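Local coordinates for fusion protein of Nuclear RNA export factor 2 and Protein panoramix (Drosophila melanogaster, PDB 6IEW) that joins the UBA-like TAP-C domain of a nuclear export factor to the Panoramix helix it binds, an interaction used in piRNA-guided cotranscriptional transposon silencing, at residues 31-34 with 39-42; 43-48 with 79-84. All coordinates share one frame; numbering follows the deposited sequence.

How the contacts relate
From the N terminus, the chain passes helix 4-19 and helix 23-32 before contact 1 closes a short loop of four residues between 31-34 and 39-42, setting the end of helix 23-32 against helix 37-49. Helix 37-49 then runs on into contact 2, where 43-48 meets 79-84 of helix 70-93 after 30 intervening residues. The two closures follow in series, neither enclosing nor crossing the other, with centres about 11 Å apart. Contact 1 is internal to the Nxf2 domain; contact 2 joins it to the fused Panoramix helix. They also touch directly: Glu32 OE1 forms a salt bridge with Lys47 NZ at 2.9 Å, and Leu41 packs on Val84.

Contact 1: residues 31-34 with 39-42; sequences EEAD and RALK
Arg39 reaches back to the carbonyl of Ala33 because its CG lies anti to its own carbonyl carbon (chi1 -68°) and the chain then bends at chi3 (-55°), bringing NH2 beside that carbonyl, just past helix 23-32. There Arg39 NH2 donates to Ala33 O at 3.0 Å, a weak bond by its N-H...O angle of 130°, and the oxygen sits obliquely to the guanidinium plane. The same nitrogen also donates to a water, 2.7 Å from NH2 to the water oxygen, which in turn donates a hydrogen bond to Asp34 O. Two successive carbonyls are thus engaged by one NH2, the first directly and the second through water. Asp34 CB meets the guanidinium at its edge.

Beside these polar contacts, the turn that follows helix 23-32 approaches helix 37-49 through two alanines: Ala33 CB lies 3.9 Å from Ala40 CB and 3.6 Å from Ala40 N, and Ala33 CA lies 5.1 Å from Ala40 CA. Ala40 also touches Phe15 of helix 4-19. The turn is a Schellman motif, with Asp34 at C-prime in positive phi and its N bonded to Glu31 O. Within this Nxf2 TAP-C domain, a UBA-like helical bundle, Asp34 OD2 stays 4.3 Å from Arg39 NH2, beyond a salt bridge; the polar link therefore rests on one weak direct bond and a water bridge, and the carboxylate of Asp34 probably adds only a longer-range attraction.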
# COMPACT_ATOMS: atom_id res chain seq x y z
N GLU A 31 -9.06 3.90 2.46
CA GLU A 31 -10.44 4.20 2.83
C GLU A 31 -11.36 3.02 2.53
O GLU A 31 -12.25 2.71 3.32
CB GLU A 31 -10.92 5.48 2.15
CG GLU A 31 -10.26 6.73 2.69
CD GLU A 31 -10.89 8.02 2.19
OE1 GLU A 31 -11.69 7.97 1.23
OE2 GLU A 31 -10.59 9.09 2.77
N GLU A 32 -11.16 2.35 1.39
CA GLU A 32 -12.00 1.20 1.06
C GLU A 32 -11.80 0.06 2.05
O GLU A 32 -12.74 -0.70 2.31
CB GLU A 32 -11.72 0.75 -0.37
CG GLU A 32 -12.66 -0.36 -0.87
CD GLU A 32 -12.37 -0.77 -2.31
OE1 GLU A 32 -11.91 0.08 -3.10
OE2 GLU A 32 -12.60 -1.95 -2.64
N ALA A 33 -10.61 -0.07 2.62
CA ALA A 33 -10.31 -1.10 3.61
C ALA A 33 -10.64 -0.66 5.03
O ALA A 33 -10.26 -1.35 5.98
CB ALA A 33 -8.84 -1.52 3.51
N ASP A 34 -11.33 0.47 5.18
CA ASP A 34 -11.73 0.99 6.49
C ASP A 34 -10.54 1.20 7.42
O ASP A 34 -10.59 0.88 8.61
CB ASP A 34 -12.81 0.14 7.15
CG ASP A 34 -13.51 0.88 8.28
OD1 ASP A 34 -13.59 2.13 8.21
OD2 ASP A 34 -13.94 0.24 9.26
N ARG A 39 -5.67 -5.17 6.07
CA ARG A 39 -6.70 -5.32 5.04
C ARG A 39 -6.38 -4.48 3.81
O ARG A 39 -6.67 -4.89 2.68
CB ARG A 39 -8.08 -4.97 5.61
CG ARG A 39 -8.58 -5.98 6.63
CD ARG A 39 -10.10 -5.96 6.74
NE ARG A 39 -10.62 -4.63 7.03
CZ ARG A 39 -10.70 -4.11 8.26
NH1 ARG A 39 -10.28 -4.81 9.31
NH2 ARG A 39 -11.19 -2.90 8.43
N ALA A 40 -5.78 -3.30 4.01
CA ALA A 40 -5.43 -2.45 2.87
C ALA A 40 -4.36 -3.11 2.01
O ALA A 40 -4.43 -3.05 0.77
CB ALA A 40 -4.97 -1.08 3.36
N LEU A 41 -3.36 -3.74 2.63
CA LEU A 41 -2.33 -4.43 1.85
C LEU A 41 -2.94 -5.57 1.05
O LEU A 41 -2.64 -5.74 -0.14
CB LEU A 41 -1.23 -4.94 2.78
CG LEU A 41 -0.42 -3.86 3.48
CD1 LEU A 41 0.54 -4.48 4.48
CD2 LEU A 41 0.35 -3.00 2.48
N LYS A 42 -3.81 -6.36 1.68
CA LYS A 42 -4.49 -7.44 0.95
C LYS A 42 -5.34 -6.89 -0.18
O LYS A 42 -5.39 -7.48 -1.27
CB LYS A 42 -5.36 -8.25 1.91
CG LYS A 42 -4.60 -9.03 2.96
CD LYS A 42 -5.56 -9.81 3.83
CE LYS A 42 -4.82 -10.64 4.87
NZ LYS A 42 -5.77 -11.37 5.76
O HOH W 1 -11.16 -1.18 10.49

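Contact 2: residues 43-48 with 79-84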
# COMPACT_ATOMS: atom_id res chain seq x y z
N LEU A 43 -6.02 -5.78 0.06
CA LEU A 43 -6.86 -5.18 -0.98
C LEU A 43 -6.02 -4.68 -2.15
O LEU A 43 -6.41 -4.84 -3.31
CB LEU A 43 -7.69 -4.05 -0.37
CG LEU A 43 -8.64 -3.33 -1.33
CD1 LEU A 43 -9.61 -4.30 -1.98
CD2 LEU A 43 -9.38 -2.22 -0.60
N PHE A 44 -4.86 -4.09 -1.86
CA PHE A 44 -3.95 -3.68 -2.92
C PHE A 44 -3.54 -4.86 -3.78
O PHE A 44 -3.54 -4.78 -5.02
CB PHE A 44 -2.72 -3.00 -2.32
CG PHE A 44 -1.54 -2.94 -3.25
CD1 PHE A 44 -1.63 -2.31 -4.49
CD2 PHE A 44 -0.33 -3.51 -2.89
CE1 PHE A 44 -0.55 -2.27 -5.35
CE2 PHE A 44 0.76 -3.47 -3.74
CZ PHE A 44 0.65 -2.85 -4.97
N ILE A 45 -3.17 -5.97 -3.15
CA ILE A 45 -2.74 -7.15 -3.89
C ILE A 45 -3.86 -7.68 -4.78
O ILE A 45 -3.64 -8.07 -5.93
CB ILE A 45 -2.18 -8.21 -2.93
CG1 ILE A 45 -0.87 -7.72 -2.33
CG2 ILE A 45 -1.99 -9.55 -3.64
CD1 ILE A 45 -0.47 -8.44 -1.07
N GLN A 46 -5.09 -7.69 -4.25
CA GLN A 46 -6.22 -8.17 -5.04
C GLN A 46 -6.51 -7.24 -6.21
O GLN A 46 -6.67 -7.69 -7.35
CB GLN A 46 -7.46 -8.32 -4.16
CG GLN A 46 -8.66 -8.89 -4.90
CD GLN A 46 -8.41 -10.30 -5.38
OE1 GLN A 46 -8.01 -11.17 -4.61
NE2 GLN A 46 -8.63 -10.53 -6.67
N LYS A 47 -6.58 -5.93 -5.94
CA LYS A 47 -6.81 -4.97 -7.02
C LYS A 47 -5.71 -5.06 -8.07
O LYS A 47 -5.99 -4.96 -9.28
CB LYS A 47 -6.87 -3.56 -6.44
CG LYS A 47 -8.13 -3.24 -5.66
CD LYS A 47 -7.98 -1.89 -4.95
CE LYS A 47 -9.28 -1.41 -4.32
NZ LYS A 47 -10.16 -0.71 -5.29
N ASN A 48 -4.47 -5.25 -7.64
CA ASN A 48 -3.37 -5.37 -8.59
C ASN A 48 -3.57 -6.57 -9.51
O ASN A 48 -3.40 -6.47 -10.73
CB ASN A 48 -2.05 -5.48 -7.84
CG ASN A 48 -0.86 -5.55 -8.76
OD1 ASN A 48 -0.44 -4.54 -9.33
ND2 ASN A 48 -0.31 -6.75 -8.93
N ALA A 79 5.71 -7.27 -3.91
CA ALA A 79 6.60 -8.07 -3.08
C ALA A 79 6.74 -7.48 -1.68
O ALA A 79 6.77 -8.21 -0.69
CB ALA A 79 7.97 -8.18 -3.75
N ARG A 80 6.84 -6.15 -1.60
CA ARG A 80 6.93 -5.51 -0.29
C ARG A 80 5.65 -5.70 0.51
O ARG A 80 5.70 -6.02 1.70
CB ARG A 80 7.25 -4.02 -0.45
CG ARG A 80 8.68 -3.74 -0.86
CD ARG A 80 8.89 -2.31 -1.34
NE ARG A 80 8.57 -1.31 -0.33
CZ ARG A 80 9.46 -0.75 0.49
NH1 ARG A 80 10.74 -1.10 0.43
NH2 ARG A 80 9.07 0.17 1.36
N ALA A 81 4.50 -5.53 -0.14
CA ALA A 81 3.23 -5.72 0.55
C ALA A 81 3.08 -7.16 1.02
O ALA A 81 2.62 -7.42 2.14
CB ALA A 81 2.07 -5.32 -0.37
N GLU A 82 3.46 -8.12 0.17
CA GLU A 82 3.35 -9.53 0.55
C GLU A 82 4.30 -9.88 1.70
O GLU A 82 3.95 -10.68 2.57
CB GLU A 82 3.58 -10.43 -0.66
CG GLU A 82 2.43 -10.42 -1.64
CD GLU A 82 2.72 -11.20 -2.90
OE1 GLU A 82 3.91 -11.45 -3.18
OE2 GLU A 82 1.76 -11.57 -3.61
N LEU A 83 5.50 -9.29 1.71
CA LEU A 83 6.43 -9.57 2.81
C LEU A 83 5.90 -9.02 4.13
O LEU A 83 6.02 -9.68 5.17
CB LEU A 83 7.82 -9.02 2.50
CG LEU A 83 8.90 -9.43 3.51
CD1 LEU A 83 9.29 -10.89 3.31
CD2 LEU A 83 10.12 -8.53 3.41
N VAL A 84 5.33 -7.82 4.11
CA VAL A 84 4.78 -7.25 5.33
C VAL A 84 3.62 -8.09 5.84
O VAL A 84 3.48 -8.31 7.05
CB VAL A 84 4.39 -5.77 5.12
CG1 VAL A 84 3.59 -5.25 6.31
CG2 VAL A 84 5.64 -4.93 4.92
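Ile45 and Phe44 of helix 37-49, in the UBA-like TAP-C bundle of Nxf2, pack on Ala81 and Glu82 of the fused Panoramix helix 70-93, within its Nxf2-interacting region. The short segments run roughly antiparallel, with 141° between their directions and 10.2 Å between axes at closest approach. Because a linker joins the two proteins, their covalent connection is engineered.

The bond from CA to CB of Ile45 points toward 79-84. From CB the chain continues through CG1, which is placed anti to the carbonyl carbon and carries CD1 outward (chi2 161°). That terminal methyl makes both close contacts of Ile45 with 79-84: Glu82 CG at 3.6 Å and Ala81 CB at 4.1 Å. Glu82 therefore contributes its aliphatic stem here, its chain extended beyond CG. The two side chains cross at an angle instead of lying alongside.

Phe44 approaches the same alanine. Its CG stands anti to the backbone N (chi1 161°), which sets the CD2-CE2 edge against Ala81 CB. Ala77 and Val78 of the same helix as Ala81, with Leu21 and Phe58 of the Nxf2 part, also touch this buried side chain. No hydrogen bond links the segments, so their direct contact is apolar; Ala81 CB lies near the ring plane at the edge of Phe44, 3.9 Å from CD2 and 4.1 Å from CE2.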